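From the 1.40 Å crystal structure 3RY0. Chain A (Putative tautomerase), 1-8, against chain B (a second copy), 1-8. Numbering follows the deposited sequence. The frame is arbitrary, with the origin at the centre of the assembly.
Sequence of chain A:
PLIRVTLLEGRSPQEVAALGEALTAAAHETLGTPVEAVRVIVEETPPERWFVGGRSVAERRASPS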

# COMPACT_ATOMS: atom_id res chain seq x y z
N PRO A 1 -2.57 10.69 -11.06
CA PRO A 1 -1.81 10.12 -9.89
C PRO A 1 -2.75 9.66 -8.79
O PRO A 1 -3.92 10.09 -8.71
N LEU A 2 -2.25 8.82 -7.87
CA LEU A 2 -2.97 8.28 -6.76
C LEU A 2 -2.36 8.74 -5.47
O LEU A 2 -1.14 8.53 -5.26
N ILE A 3 -3.15 9.32 -4.62
CA ILE A 3 -2.67 9.80 -3.32
C ILE A 3 -3.35 8.99 -2.21
O ILE A 3 -4.60 9.04 -2.10
N ARG A 4 -2.61 8.22 -1.43
CA ARG A 4 -3.22 7.40 -0.36
C ARG A 4 -2.78 8.03 0.93
O ARG A 4 -1.57 8.09 1.20
N VAL A 5 -3.74 8.43 1.76
CA VAL A 5 -3.42 9.08 3.01
C VAL A 5 -3.76 8.12 4.14
O VAL A 5 -4.87 7.51 4.15
N THR A 6 -2.86 8.01 5.12
CA THR A 6 -3.19 7.23 6.31
C THR A 6 -3.25 8.21 7.52
O THR A 6 -2.25 8.87 7.79
N LEU A 7 -4.39 8.24 8.15
CA LEU A 7 -4.66 9.16 9.27
C LEU A 7 -5.10 8.43 10.44
O LEU A 7 -5.75 7.44 10.28
N LEU A 8 -4.89 8.93 11.65
CA LEU A 8 -5.62 8.39 12.82
C LEU A 8 -7.07 8.65 12.74
O LEU A 8 -7.48 9.79 12.28
N PRO B 1 0.51 12.38 9.96
CA PRO B 1 -0.29 11.87 8.87
C PRO B 1 0.70 11.30 7.84
O PRO B 1 1.80 11.86 7.75
N LEU B 2 0.37 10.21 7.20
CA LEU B 2 1.28 9.59 6.21
C LEU B 2 0.70 9.72 4.84
O LEU B 2 -0.56 9.55 4.73
N ILE B 3 1.43 10.10 3.84
CA ILE B 3 0.87 10.30 2.50
C ILE B 3 1.77 9.55 1.52
O ILE B 3 3.02 9.77 1.49
N ARG B 4 1.19 8.67 0.73
CA ARG B 4 1.93 8.02 -0.39
C ARG B 4 1.36 8.48 -1.70
O ARG B 4 0.15 8.34 -1.96
N VAL B 5 2.17 9.06 -2.55
CA VAL B 5 1.70 9.46 -3.91
C VAL B 5 2.35 8.63 -4.95
O VAL B 5 3.63 8.50 -4.93
N THR B 6 1.56 7.97 -5.76
CA THR B 6 2.13 7.16 -6.84
C THR B 6 1.81 7.94 -8.13
O THR B 6 0.66 8.31 -8.37
N LEU B 7 2.85 8.11 -8.92
CA LEU B 7 2.68 8.85 -10.16
C LEU B 7 3.66 8.28 -11.18
O LEU B 7 4.53 7.43 -10.87
N LEU B 8 3.49 8.72 -12.42
CA LEU B 8 4.36 8.21 -13.50
C LEU B 8 5.75 8.70 -13.44
O LEU B 8 5.99 9.90 -13.14

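What sets the side chains of these two strands against one another? Strands 2-8 of the two copies run antiparallel, paired about Arg A4 and Arg B4, and six backbone hydrogen bonds hold the register; Arg A4 N to Arg B4 O, at 2.8 Å, and Arg B4 N to Arg A4 O, at 2.9 Å, form the central ring. Because the strands lie edge to edge, their side chains rise side by side from the two faces of the shared sheet. Leu A2, Arg A4, Thr A6 and their counterparts Leu B2, Arg B4 and Thr B6 occupy one face; Ile A3, Val A5, Ile B3 and Val B5 the other.

Where is the most surface covered? Leu B2 loses 55 Å² to the other strand and Thr A6, its partner, 47 Å². The pair is joined by Thr A6 N to Leu B2 O, 2.8 Å, and Leu B2 N to Thr A6 O, 3.0 Å, which brings the side chains abreast, with Thr A6 CB 4.1 Å from Leu B2 CB. Leu B2 is m at chi1 and t at chi2, and Thr A6 is m. At the other end, Leu A2 (t, p) stands beside Thr B6 (m) less tightly, Leu A2 CB lying 4.5 Å from Thr B6 CB.

What do the polar groups on this face do? A water lies beside Thr A6, 2.8 Å from its OG1. It donates to Arg A4 O at 2.9 Å and, in a weak bond of 3.4 Å, to Leu B2 O, linking the two chains. Arg A4, which gives up 46 Å², and Arg B4 both start out t, t from neighbouring positions, but their ends lead away from the opposing strand. Their guanidinium groups find hydrogen bonds elsewhere in the structure; the base stays close, Arg A4 CB lying 4.0 Å from Arg B4 O.

How is the opposite face filled? Its side-chain to side-chain contacts across the strands are apolar. Ile A3 and Ile B3, both m, t, meet near the middle, with Ile A3 CG2 3.7 Å from Ile B3 CG2. Val A5 and Val B5, both t, flank them: Ile A3 CG1 is 4.2 Å from Val B5 CG1, and Val A5 CG2 is 4.4 Å from Ile B3 CG1. The prolines extend the apolar packing at the ends, Pro A1 CB lying 3.9 Å from Leu B7 CB and Pro B1 CB 3.9 Å from Leu A7 CD2.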

# COMPACT_ATOMS: atom_id res chain seq x y z
CB PRO A 1 -0.94 11.27 -9.44
CG PRO A 1 -1.13 12.40 -10.40
CD PRO A 1 -2.23 12.10 -11.33
CB LEU A 2 -3.02 6.65 -6.75
CG LEU A 2 -3.77 6.13 -5.47
CD1 LEU A 2 -5.24 6.49 -5.44
CD2 LEU A 2 -3.72 4.58 -5.06
CB ILE A 3 -2.98 11.31 -3.13
CG1 ILE A 3 -2.27 12.10 -4.18
CG2 ILE A 3 -2.53 11.78 -1.72
CD1 ILE A 3 -2.73 13.62 -4.24
CB ARG A 4 -2.73 5.96 -0.41
CG ARG A 4 -3.59 5.05 0.44
CD ARG A 4 -3.35 3.49 0.09
NE ARG A 4 -4.69 2.85 0.02
CZ ARG A 4 -5.32 2.24 -1.01
NH1 ARG A 4 -6.51 1.80 -0.72
NH2 ARG A 4 -4.82 1.89 -2.29
CB VAL A 5 -4.29 10.33 3.20
CG1 VAL A 5 -4.02 11.09 4.52
CG2 VAL A 5 -4.18 11.21 2.01
CB THR A 6 -2.07 6.20 6.53
OG1 THR A 6 -1.91 5.37 5.37
CG2 THR A 6 -2.44 5.24 7.71
CB LEU A 7 -5.89 10.07 8.97
CG LEU A 7 -5.87 10.98 7.77
CD1 LEU A 7 -7.13 11.89 7.78
CD2 LEU A 7 -4.56 11.86 7.81
CB LEU A 8 -5.14 9.02 14.10
CG LEU A 8 -3.81 8.57 14.58
CD1 LEU A 8 -3.25 9.58 15.68
CD2 LEU A 8 -3.90 7.17 15.24
CB PRO B 1 -0.94 13.19 8.39
CG PRO B 1 -1.15 13.92 9.66
CD PRO B 1 -0.03 13.65 10.50
CB LEU B 2 1.56 8.10 6.55
CG LEU B 2 1.95 7.83 8.04
CD1 LEU B 2 2.22 6.34 8.14
CD2 LEU B 2 3.23 8.57 8.41
CB ILE B 3 0.81 11.82 2.13
CG1 ILE B 3 -0.10 12.54 3.08
CG2 ILE B 3 0.24 11.91 0.67
CD1 ILE B 3 0.01 14.09 2.96
CB ARG B 4 1.87 6.47 -0.36
CG ARG B 4 2.52 5.91 -1.61
CD ARG B 4 2.30 4.38 -1.77
NE ARG B 4 3.11 3.72 -0.73
CZ ARG B 4 4.33 3.19 -0.88
NH1 ARG B 4 4.98 2.75 0.19
NH2 ARG B 4 4.86 3.02 -2.10
CB VAL B 5 2.10 10.86 -4.24
CG1 VAL B 5 1.56 11.29 -5.59
CG2 VAL B 5 1.77 11.69 -3.27
CB THR B 6 1.39 5.80 -6.83
OG1 THR B 6 1.52 5.19 -5.53
CG2 THR B 6 2.04 4.85 -7.90
CB LEU B 7 2.88 10.36 -9.84
CG LEU B 7 4.21 10.71 -9.09
CD1 LEU B 7 5.46 10.34 -9.74
CD2 LEU B 7 4.25 12.27 -8.91
CB LEU B 8 3.74 8.57 -14.84
CG LEU B 8 2.40 7.94 -15.15
CD1 LEU B 8 1.66 8.70 -16.21
CD2 LEU B 8 2.75 6.45 -15.66
O HOH W 1 -0.42 6.50 3.30